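Local coordinates for protein pectate lyase (Bacillus, PDB 3VMW) that probably cleaves pectate by beta-elimination, as a secreted lyase of polysaccharide lyase family 1 that folds as a parallel beta-helix, at residues A[51-56]-A[84-89]; A[98-103]-A[125-130]; A[198-203]-A[222-227]; A[233-238]-A[271-276]. All coordinates share one frame; numbering follows the deposited sequence.

Interaction 1 of 4, residues A[51-56]-A[84-89]; sequences YVNGTI and IGVGTN
Ile84 O receives the amide of Val52, with Val52 N 2.8 Å from Ile84 O and an N-H...O angle of 162°. The CA-H of Tyr51 is directed at the same oxygen, Tyr51 CA lying 3.1 Å from Ile84 O. The next rung runs the other way, Val86 N donating to Val52 O over 3.0 Å. This alternation, with Tyr51 paired to Ile84 and Val52 to Gly85, identifies parallel strands on successive turns of the pectate lyase beta-helix. At the corner, Gly54 N bonds Asn89 O at 3.1 Å, at the end of the type II' turn from Val86 to Asn89.

The side chains of Tyr51 and Ile84 run alongside each other in one direction. With CG anti to its carbonyl carbon (chi1 -74°), Tyr51 brings CD1 to 3.8 Å from Ile84 CB, and its CB meets Val86 CG2 at 3.7 Å. That methyl also touches Asn53 CB, at 3.9 Å. The ring of Tyr24, from strand 21-25, meets that of Tyr51. All three hydrogen bonds across the contact are between backbone atoms, so the register probably rests mainly on backbone amides and carbonyls, while the side chains add apolar contact.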
# COMPACT_ATOMS: atom_id res chain seq x y z
N TYR A 51 -17.87 -1.51 9.74
CA TYR A 51 -18.34 -1.09 8.44
C TYR A 51 -18.47 0.41 8.39
O TYR A 51 -19.20 1.03 9.20
CB TYR A 51 -19.68 -1.77 8.10
CG TYR A 51 -19.52 -3.23 7.75
CD1 TYR A 51 -18.95 -3.61 6.54
CD2 TYR A 51 -19.96 -4.23 8.61
CE1 TYR A 51 -18.82 -4.95 6.20
CE2 TYR A 51 -19.82 -5.56 8.29
CZ TYR A 51 -19.25 -5.92 7.08
OH TYR A 51 -19.11 -7.24 6.74
N VAL A 52 -17.74 1.01 7.47
CA VAL A 52 -17.72 2.46 7.37
C VAL A 52 -18.76 2.94 6.38
O VAL A 52 -18.68 2.63 5.18
CB VAL A 52 -16.36 2.97 6.98
CG1 VAL A 52 -16.38 4.50 6.94
CG2 VAL A 52 -15.33 2.45 7.97
N ASN A 53 -19.73 3.69 6.89
CA ASN A 53 -20.82 4.19 6.07
C ASN A 53 -21.09 5.66 6.38
O ASN A 53 -21.95 6.00 7.18
CB ASN A 53 -22.08 3.38 6.34
CG ASN A 53 -23.26 3.84 5.49
OD1 ASN A 53 -23.10 4.14 4.30
ND2 ASN A 53 -24.44 3.89 6.09
N GLY A 54 -20.34 6.53 5.72
CA GLY A 54 -20.37 7.97 5.93
C GLY A 54 -18.97 8.46 5.56
O GLY A 54 -18.13 7.68 5.14
N THR A 55 -18.74 9.76 5.71
CA THR A 55 -17.47 10.38 5.36
C THR A 55 -16.74 10.68 6.67
O THR A 55 -17.23 11.47 7.50
CB THR A 55 -17.72 11.69 4.59
OG1 THR A 55 -18.43 11.41 3.39
CG2 THR A 55 -16.42 12.38 4.24
N ILE A 56 -15.61 10.02 6.86
CA ILE A 56 -14.77 10.20 8.05
C ILE A 56 -13.89 11.40 7.74
O ILE A 56 -13.31 11.46 6.66
CB ILE A 56 -13.87 8.96 8.29
CG1 ILE A 56 -14.71 7.69 8.24
CG2 ILE A 56 -13.09 9.07 9.66
CD1 ILE A 56 -16.01 7.76 9.18
N ILE A 84 -14.11 -1.97 6.76
CA ILE A 84 -14.67 -2.25 5.44
C ILE A 84 -15.69 -1.20 5.07
O ILE A 84 -16.60 -0.93 5.83
CB ILE A 84 -15.35 -3.65 5.40
CG1 ILE A 84 -14.37 -4.71 5.86
CG2 ILE A 84 -15.91 -3.97 3.99
CD1 ILE A 84 -14.94 -6.12 5.77
N GLY A 85 -15.54 -0.62 3.90
CA GLY A 85 -16.51 0.34 3.42
C GLY A 85 -17.79 -0.30 2.93
O GLY A 85 -17.79 -1.42 2.42
N VAL A 86 -18.89 0.44 3.08
CA VAL A 86 -20.21 -0.01 2.61
C VAL A 86 -20.50 0.62 1.24
O VAL A 86 -20.57 1.84 1.12
CB VAL A 86 -21.30 0.40 3.63
CG1 VAL A 86 -22.69 -0.07 3.19
CG2 VAL A 86 -20.95 -0.12 5.00
N GLY A 87 -20.67 -0.22 0.22
CA GLY A 87 -20.91 0.28 -1.13
C GLY A 87 -19.80 1.25 -1.53
O GLY A 87 -18.60 0.94 -1.43
N THR A 88 -20.19 2.42 -2.01
CA THR A 88 -19.21 3.42 -2.41
C THR A 88 -19.17 4.51 -1.34
O THR A 88 -18.66 5.62 -1.56
CB THR A 88 -19.56 4.03 -3.79
OG1 THR A 88 -20.90 4.54 -3.77
CG2 THR A 88 -19.47 2.98 -4.89
N ASN A 89 -19.69 4.17 -0.16
CA ASN A 89 -19.81 5.14 0.93
C ASN A 89 -18.82 5.02 2.07
O ASN A 89 -19.01 5.63 3.11
CB ASN A 89 -21.21 5.06 1.52
CG ASN A 89 -22.02 6.23 1.15
OD1 ASN A 89 -21.91 7.30 1.77
ND2 ASN A 89 -22.82 6.09 0.09

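Interaction 2 of 4, residues A[98-103]-A[125-130]; sequences RLSNAH and VTDDSK
Leu99 with Val125, Ser100 with Thr126 and, farther on, His103 with Lys130 pair in parallel between neighbouring turns of the beta-helix. The two ladders differ by one residue in register, and the type I' turn from Thr126 to Ser129 lies between them. Backbone bonds mark both: Thr126 N reaches Leu99 O at 2.8 Å before the shift, and Lys130 N reaches Ala102 O at 3.0 Å after it.

Polar side-chain bonding centres on Ser129. With OG anti to the carbonyl carbon (chi1 -67°), its hydroxyl accepts the amide of Ala102 almost straight, Ala102 N to Ser129 OG being 2.9 Å at 173°. It donates in turn to Thr126 O, 2.8 Å from Ser129 OG and in the carbonyl plane. Thr126 O also takes Ser129 N and Asn101 N, the latter at 3.2 Å from Thr126 O, so three donors grip this one oxygen. Putting an alanine here would probably strand the Ala102 amide without its acceptor and cost Thr126 O one of its donors, just where the register slips.

The charged end of Arg98 is engaged by other residues: its guanidinium forms salt bridges with Glu119 and Asp67, while CG lies near Thr126 CG2.

The His103 ring lies beside the Lys130 side chain, both pointing the same way; Lys130 N sits 4.0 Å above the ring plane, over its centre, and His103 NE2 is 3.7 Å from Lys130 CD.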
# COMPACT_ATOMS: atom_id res chain seq x y z
N ARG A 98 -3.60 4.88 10.60
CA ARG A 98 -2.25 4.38 10.97
C ARG A 98 -2.34 3.03 11.69
O ARG A 98 -3.07 2.89 12.68
CB ARG A 98 -1.50 5.38 11.87
CG ARG A 98 -0.03 4.92 12.14
CD ARG A 98 0.77 5.98 12.90
NE ARG A 98 0.12 6.26 14.18
CZ ARG A 98 0.41 7.30 14.96
NH1 ARG A 98 -0.24 7.46 16.11
NH2 ARG A 98 1.35 8.16 14.59
N LEU A 99 -1.62 2.03 11.17
CA LEU A 99 -1.50 0.74 11.86
C LEU A 99 -0.18 0.73 12.62
O LEU A 99 0.90 0.80 11.98
CB LEU A 99 -1.51 -0.44 10.89
CG LEU A 99 -2.61 -0.57 9.83
CD1 LEU A 99 -2.71 -1.99 9.26
CD2 LEU A 99 -3.90 -0.14 10.34
N SER A 100 -0.24 0.63 13.95
CA SER A 100 0.99 0.53 14.77
C SER A 100 0.96 -0.77 15.55
O SER A 100 0.09 -0.97 16.42
CB SER A 100 1.13 1.68 15.80
OG SER A 100 0.87 2.93 15.22
N ASN A 101 1.94 -1.62 15.27
CA ASN A 101 2.04 -2.93 15.90
C ASN A 101 0.69 -3.63 15.82
O ASN A 101 0.21 -4.20 16.81
CB ASN A 101 2.55 -2.82 17.35
CG ASN A 101 3.12 -4.13 17.84
OD1 ASN A 101 3.18 -5.08 17.10
ND2 ASN A 101 3.53 -4.18 19.12
N ALA A 102 0.09 -3.56 14.63
CA ALA A 102 -1.25 -4.10 14.38
C ALA A 102 -1.09 -5.40 13.59
O ALA A 102 -0.36 -5.45 12.59
CB ALA A 102 -2.09 -3.10 13.60
N HIS A 103 -1.76 -6.44 14.05
CA HIS A 103 -1.60 -7.78 13.50
C HIS A 103 -2.95 -8.34 13.07
O HIS A 103 -3.95 -8.24 13.79
CB HIS A 103 -0.94 -8.70 14.54
CG HIS A 103 0.48 -8.33 14.84
ND1 HIS A 103 0.83 -7.16 15.48
CD2 HIS A 103 1.64 -8.96 14.55
CE1 HIS A 103 2.15 -7.09 15.58
NE2 HIS A 103 2.66 -8.18 15.04
N VAL A 125 1.64 1.84 7.59
CA VAL A 125 1.74 0.52 8.23
C VAL A 125 3.11 0.47 8.92
O VAL A 125 4.13 0.45 8.25
CB VAL A 125 1.65 -0.61 7.20
CG1 VAL A 125 1.60 -1.95 7.92
CG2 VAL A 125 0.36 -0.47 6.29
N THR A 126 3.14 0.50 10.25
CA THR A 126 4.39 0.78 10.96
C THR A 126 4.51 0.01 12.30
O THR A 126 3.64 -0.81 12.63
CB THR A 126 4.62 2.33 11.14
OG1 THR A 126 5.95 2.55 11.61
CG2 THR A 126 3.62 2.97 12.16
N ASP A 127 5.61 0.23 13.01
CA ASP A 127 5.86 -0.37 14.31
C ASP A 127 5.61 -1.88 14.35
O ASP A 127 4.93 -2.37 15.25
CB ASP A 127 5.01 0.35 15.39
CG ASP A 127 5.32 1.85 15.47
OD1 ASP A 127 6.50 2.21 15.26
OD2 ASP A 127 4.40 2.64 15.72
N ASP A 128 6.20 -2.61 13.40
CA ASP A 128 6.16 -4.07 13.41
C ASP A 128 4.76 -4.65 13.21
O ASP A 128 4.47 -5.75 13.70
CB ASP A 128 6.76 -4.61 14.72
CG ASP A 128 8.21 -4.11 14.95
OD1 ASP A 128 9.15 -4.91 14.75
OD2 ASP A 128 8.40 -2.93 15.32
N SER A 129 3.89 -3.91 12.53
CA SER A 129 2.61 -4.49 12.11
C SER A 129 2.85 -5.67 11.15
O SER A 129 3.79 -5.62 10.33
CB SER A 129 1.77 -3.44 11.39
OG SER A 129 1.37 -2.39 12.27
N LYS A 130 2.03 -6.72 11.25
CA LYS A 130 2.18 -7.90 10.38
C LYS A 130 0.81 -8.47 10.00
O LYS A 130 -0.17 -8.35 10.76
CB LYS A 130 2.97 -9.02 11.05
CG LYS A 130 4.45 -8.72 11.42
CD LYS A 130 4.82 -9.73 12.51
CE LYS A 130 6.29 -10.10 12.54
NZ LYS A 130 7.18 -8.95 12.69

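Interaction 3 of 4, residues A[198-203]-A[222-227]; sequences HNYFNN and YFKDIN
In a parallel sheet of the beta-helix, strands 200-202 and 222-226 lie on adjacent turns and set like residues side by side: Tyr200 beside Tyr222 on one side of the sheet, Phe201 beside Phe223 on the other. Their axes pass 4.7 Å apart at only 6°. The backbone ladder alternates, Phe201 N bonding Tyr222 O at 2.9 Å and Lys224 N bonding Phe201 O at 2.8 Å.

The phenylalanines are buried. Their ring centroids lie 4.9 Å apart with planes at 44°, an oblique pairing in which Phe201 CD2 sits 3.5 Å above the Phe223 plane, toward its rim. Phe201 also meets Phe172 and Phe223 stacks on Phe246, so the pair continues an aromatic ladder through the neighbouring turns. A serine in place of Phe223 would probably open a gap between Phe201 and Phe246 and set a hydroxyl among rings.

On the other side, Tyr200 CE1 lies 3.5 Å from Tyr222 CD2, again obliquely. Lys224, its CG anti to the backbone N (chi1 -179°) and its chain extended beyond CG, runs beside Asn202 and brings CD to 3.4 Å from Tyr200 OH, at the edge of that ring. One water donates to both Asn202 OD1, 2.8 Å from it, and a carboxylate oxygen of Asp225. Like residues aligned across the turns thus make the Phe201 and Phe223 face apolar here, whereas the other face mixes tyrosine rings with an amide, a lysine chain and a bridging water.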
# COMPACT_ATOMS: atom_id res chain seq x y z
N HIS A 198 -2.62 -6.74 -8.97
CA HIS A 198 -3.90 -6.22 -9.48
C HIS A 198 -4.27 -4.82 -9.03
O HIS A 198 -5.45 -4.49 -8.94
CB HIS A 198 -5.05 -7.22 -9.20
CG HIS A 198 -4.90 -8.49 -9.97
ND1 HIS A 198 -4.30 -9.61 -9.44
CD2 HIS A 198 -5.25 -8.80 -11.24
CE1 HIS A 198 -4.28 -10.56 -10.36
NE2 HIS A 198 -4.84 -10.09 -11.46
N ASN A 199 -3.26 -3.99 -8.79
CA ASN A 199 -3.51 -2.58 -8.47
C ASN A 199 -3.49 -1.75 -9.74
O ASN A 199 -2.85 -2.13 -10.71
CB ASN A 199 -2.45 -2.03 -7.50
CG ASN A 199 -2.47 -2.76 -6.17
OD1 ASN A 199 -3.38 -2.57 -5.36
ND2 ASN A 199 -1.47 -3.63 -5.93
N TYR A 200 -4.20 -0.64 -9.72
CA TYR A 200 -4.16 0.36 -10.79
C TYR A 200 -3.35 1.53 -10.24
O TYR A 200 -3.77 2.15 -9.24
CB TYR A 200 -5.58 0.84 -11.06
CG TYR A 200 -5.75 1.80 -12.23
CD1 TYR A 200 -5.06 1.62 -13.41
CD2 TYR A 200 -6.63 2.90 -12.15
CE1 TYR A 200 -5.25 2.47 -14.51
CE2 TYR A 200 -6.82 3.78 -13.24
CZ TYR A 200 -6.13 3.54 -14.43
OH TYR A 200 -6.29 4.37 -15.53
N PHE A 201 -2.21 1.83 -10.87
CA PHE A 201 -1.32 2.92 -10.48
C PHE A 201 -1.35 3.94 -11.60
O PHE A 201 -0.81 3.69 -12.69
CB PHE A 201 0.12 2.40 -10.35
CG PHE A 201 0.31 1.32 -9.30
CD1 PHE A 201 0.04 1.57 -7.95
CD2 PHE A 201 0.84 0.07 -9.66
CE1 PHE A 201 0.29 0.57 -6.97
CE2 PHE A 201 1.11 -0.92 -8.71
CZ PHE A 201 0.84 -0.67 -7.35
N ASN A 202 -2.02 5.08 -11.39
CA ASN A 202 -2.40 5.94 -12.52
C ASN A 202 -2.17 7.42 -12.21
O ASN A 202 -2.70 7.95 -11.21
CB ASN A 202 -3.87 5.72 -12.90
CG ASN A 202 -4.33 6.63 -14.01
OD1 ASN A 202 -3.68 6.73 -15.05
ND2 ASN A 202 -5.43 7.32 -13.79
N ASN A 203 -1.40 8.09 -13.06
CA ASN A 203 -1.17 9.52 -12.94
C ASN A 203 -0.46 9.87 -11.64
O ASN A 203 -0.97 10.62 -10.81
CB ASN A 203 -2.47 10.33 -13.05
CG ASN A 203 -2.19 11.86 -13.20
OD1 ASN A 203 -1.19 12.24 -13.79
ND2 ASN A 203 -3.06 12.71 -12.62
N TYR A 222 -1.40 -2.65 -13.18
CA TYR A 222 -1.47 -1.82 -14.38
C TYR A 222 -0.91 -0.44 -13.98
O TYR A 222 -1.50 0.28 -13.17
CB TYR A 222 -2.96 -1.73 -14.76
CG TYR A 222 -3.30 -0.89 -16.00
CD1 TYR A 222 -2.34 -0.54 -16.94
CD2 TYR A 222 -4.61 -0.50 -16.22
CE1 TYR A 222 -2.68 0.21 -18.06
CE2 TYR A 222 -4.97 0.26 -17.31
CZ TYR A 222 -4.00 0.61 -18.23
OH TYR A 222 -4.42 1.34 -19.32
N PHE A 223 0.28 -0.11 -14.50
CA PHE A 223 0.93 1.16 -14.26
C PHE A 223 0.63 2.04 -15.48
O PHE A 223 0.84 1.61 -16.64
CB PHE A 223 2.47 0.96 -14.23
CG PHE A 223 2.97 0.10 -13.10
CD1 PHE A 223 3.64 0.67 -12.02
CD2 PHE A 223 2.86 -1.28 -13.15
CE1 PHE A 223 4.14 -0.14 -10.99
CE2 PHE A 223 3.35 -2.09 -12.12
CZ PHE A 223 3.99 -1.52 -11.04
N LYS A 224 0.14 3.27 -15.24
CA LYS A 224 -0.23 4.15 -16.34
C LYS A 224 0.06 5.60 -16.02
O LYS A 224 -0.28 6.08 -14.92
CB LYS A 224 -1.73 4.02 -16.63
CG LYS A 224 -2.27 4.86 -17.80
CD LYS A 224 -3.80 4.68 -17.86
CE LYS A 224 -4.43 5.43 -19.01
NZ LYS A 224 -5.91 5.31 -18.91
N ASP A 225 0.70 6.27 -16.97
CA ASP A 225 0.92 7.72 -16.86
C ASP A 225 1.68 8.03 -15.58
O ASP A 225 1.23 8.80 -14.73
CB ASP A 225 -0.41 8.47 -16.93
CG ASP A 225 -1.04 8.43 -18.31
OD1 ASP A 225 -0.32 8.07 -19.29
OD2 ASP A 225 -2.25 8.74 -18.43
N ILE A 226 2.84 7.39 -15.43
CA ILE A 226 3.68 7.66 -14.26
C ILE A 226 4.75 8.64 -14.71
O ILE A 226 5.57 8.35 -15.57
CB ILE A 226 4.37 6.38 -13.73
CG1 ILE A 226 3.36 5.24 -13.52
CG2 ILE A 226 5.19 6.65 -12.44
CD1 ILE A 226 2.50 5.39 -12.37
N ASN A 227 4.75 9.82 -14.11
CA ASN A 227 5.52 10.93 -14.66
C ASN A 227 7.05 10.78 -14.58
O ASN A 227 7.74 11.06 -15.56
CB ASN A 227 5.09 12.24 -14.02
CG ASN A 227 5.72 13.45 -14.68
OD1 ASN A 227 5.43 13.74 -15.84
ND2 ASN A 227 6.58 14.18 -13.94
O HOH W 1 -3.97 8.97 -16.66
O HOH W 2 1.35 11.77 -15.09

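Interaction 4 of 4, residues A[233-238]-A[271-276]; sequences SRVGAR and SPSTGY. With ADA (alpha-D-galactopyranuronic acid), chain B; SO4 (sulfate ion), chain D.
A galacturonate-binding site is built on this contact: Arg234 holds the carboxylate of a bound alpha-D-galacturonic acid end-on with NH1 and NH2, while Ser271 takes the side of the same guanidinium. Arg234 NH1 lies 2.8 Å from sugar O6B at 171°, and Arg234 NH2 lies 2.7 Å from O6A. Ser271 OG sits in the guanidinium plane (3° out of it), accepting from Arg234 NE at 2.8 Å and, less straight, from Arg234 NH1 at 3.1 Å. Ser271 OG is itself bonded to Asp185, which makes it a second-shell link, and Arg207 adds another hydrogen bond to the sugar. The bend at chi3 (81°) turns the Arg234 head toward these partners.

Behind the arginine, loop 271-276 follows the type I' turn from Arg234 to Ala237 closely. Val235 N donates to Ser273 O from above its carbonyl plane, at 2.8 Å, and Tyr276 N donates to Ala237 O at 2.7 Å. The hydroxyl of Ser233 donates to Tyr276 O over 3.0 Å. Gly275 fits where a side chain would collide with Ser233 OG and Arg234 N. Farther along, Arg238 meets a sulfate ion, probably from the crystallisation liquor, through NH2 and weakly NH1, and forms a salt bridge with Asp215.

Four in-plane or near-straight bonds around one guanidinium fix its rotation, and the paired charges would favour an acidic sugar.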
# COMPACT_ATOMS: atom_id res chain seq x y z
N SER A 233 14.22 0.31 -6.61
CA SER A 233 14.68 -0.78 -5.76
C SER A 233 16.05 -0.40 -5.21
O SER A 233 16.98 -0.21 -5.96
CB SER A 233 14.76 -2.09 -6.55
OG SER A 233 15.23 -3.17 -5.75
N ARG A 234 16.13 -0.26 -3.89
CA ARG A 234 17.30 0.35 -3.25
C ARG A 234 17.87 -0.53 -2.14
O ARG A 234 17.16 -1.36 -1.56
CB ARG A 234 16.89 1.69 -2.64
CG ARG A 234 16.60 2.75 -3.69
CD ARG A 234 15.58 3.77 -3.19
NE ARG A 234 16.20 4.80 -2.33
CZ ARG A 234 15.80 6.07 -2.29
NH1 ARG A 234 16.43 6.94 -1.51
NH2 ARG A 234 14.76 6.46 -3.02
N VAL A 235 19.16 -0.33 -1.85
CA VAL A 235 19.81 -1.00 -0.74
C VAL A 235 19.42 -2.47 -0.52
O VAL A 235 19.02 -2.86 0.58
CB VAL A 235 19.75 -0.18 0.60
CG1 VAL A 235 20.79 0.94 0.57
CG2 VAL A 235 18.35 0.39 0.88
N GLY A 236 19.60 -3.28 -1.57
CA GLY A 236 19.52 -4.72 -1.43
C GLY A 236 18.10 -5.26 -1.48
O GLY A 236 17.88 -6.47 -1.35
N ALA A 237 17.12 -4.38 -1.63
CA ALA A 237 15.78 -4.84 -1.99
C ALA A 237 15.81 -5.85 -3.14
O ALA A 237 16.70 -5.79 -4.02
CB ALA A 237 14.87 -3.64 -2.37
N ARG A 238 14.83 -6.76 -3.15
CA ARG A 238 14.66 -7.70 -4.25
C ARG A 238 13.22 -7.66 -4.67
O ARG A 238 12.33 -8.01 -3.89
CB ARG A 238 15.01 -9.13 -3.85
CG ARG A 238 16.48 -9.31 -3.37
CD ARG A 238 16.84 -10.77 -3.15
NE ARG A 238 16.06 -11.39 -2.08
CZ ARG A 238 16.12 -12.69 -1.77
NH1 ARG A 238 15.39 -13.18 -0.77
NH2 ARG A 238 16.90 -13.51 -2.48
N SER A 271 19.97 6.69 -1.68
CA SER A 271 20.51 5.52 -0.99
C SER A 271 21.90 5.16 -1.55
O SER A 271 22.20 5.37 -2.71
CB SER A 271 19.54 4.33 -1.05
OG SER A 271 18.27 4.67 -0.47
N PRO A 272 22.75 4.59 -0.69
CA PRO A 272 24.17 4.35 -1.03
C PRO A 272 24.39 3.20 -2.01
O PRO A 272 25.43 3.18 -2.63
CB PRO A 272 24.82 4.05 0.33
CG PRO A 272 23.68 3.67 1.25
CD PRO A 272 22.46 4.42 0.75
N SER A 273 23.44 2.27 -2.16
CA SER A 273 23.65 1.12 -3.05
C SER A 273 22.32 0.69 -3.66
O SER A 273 21.25 1.05 -3.18
CB SER A 273 24.31 -0.06 -2.32
OG SER A 273 23.46 -0.60 -1.31
N THR A 274 22.40 -0.10 -4.72
CA THR A 274 21.22 -0.45 -5.50
C THR A 274 20.44 -1.57 -4.84
O THR A 274 20.99 -2.31 -4.02
CB THR A 274 21.64 -0.95 -6.90
OG1 THR A 274 20.49 -1.07 -7.74
CG2 THR A 274 22.32 -2.31 -6.80
N GLY A 275 19.17 -1.70 -5.21
CA GLY A 275 18.40 -2.92 -4.99
C GLY A 275 18.42 -3.76 -6.28
O GLY A 275 19.13 -3.40 -7.22
N TYR A 276 17.67 -4.87 -6.32
CA TYR A 276 17.75 -5.83 -7.43
C TYR A 276 16.36 -6.09 -7.94
O TYR A 276 15.40 -5.79 -7.23
CB TYR A 276 18.40 -7.13 -6.96
CG TYR A 276 19.78 -6.85 -6.45
CD1 TYR A 276 20.86 -6.79 -7.32
CD2 TYR A 276 20.00 -6.54 -5.11
CE1 TYR A 276 22.13 -6.50 -6.85
CE2 TYR A 276 21.27 -6.27 -4.64
CZ TYR A 276 22.33 -6.23 -5.52
OH TYR A 276 23.57 -5.92 -5.05
C1 ADA B . 11.83 12.44 -2.89
C2 ADA B . 11.83 13.17 -1.56
C3 ADA B . 13.19 13.20 -0.95
C4 ADA B . 13.81 11.90 -0.83
C5 ADA B . 13.78 11.15 -2.16
C6 ADA B . 14.26 9.78 -2.12
O2 ADA B . 11.41 14.47 -1.85
O3 ADA B . 13.08 13.80 0.37
O4 ADA B . 13.07 11.15 0.13
O5 ADA B . 12.43 11.16 -2.77
O6B ADA B . 15.35 9.50 -1.55
O6A ADA B . 13.62 8.86 -2.73
S SO4 D . 15.91 -16.87 -0.45
O1 SO4 D . 15.38 -16.19 0.73
O2 SO4 D . 14.94 -16.78 -1.55
O3 SO4 D . 17.16 -16.22 -0.84
O4 SO4 D . 16.18 -18.27 -0.15

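Overall arrangement
All four contacts join turns of one parallel beta-helix and follow in series along the chain without touching. Interactions 1 and 4 lie farthest apart, their centres separated by about 38 Å on opposite sides of the chain's centre. Interactions 1 and 2 involve neighbouring strands, 78-86 and 97-103, and their nearest atoms are about 10 Å apart. Interactions 3 and 4 stand closest to the bound sugars: strand 222-226 leads on to strand 231-234, the nearest atoms of the two contacts are about 11 Å apart, and the side chain of Ile226 lies about 10 Å from a galacturonate. Only interaction 4 holds a sugar directly, and a second galacturonate lies about 7 Å from the side chain of Arg234.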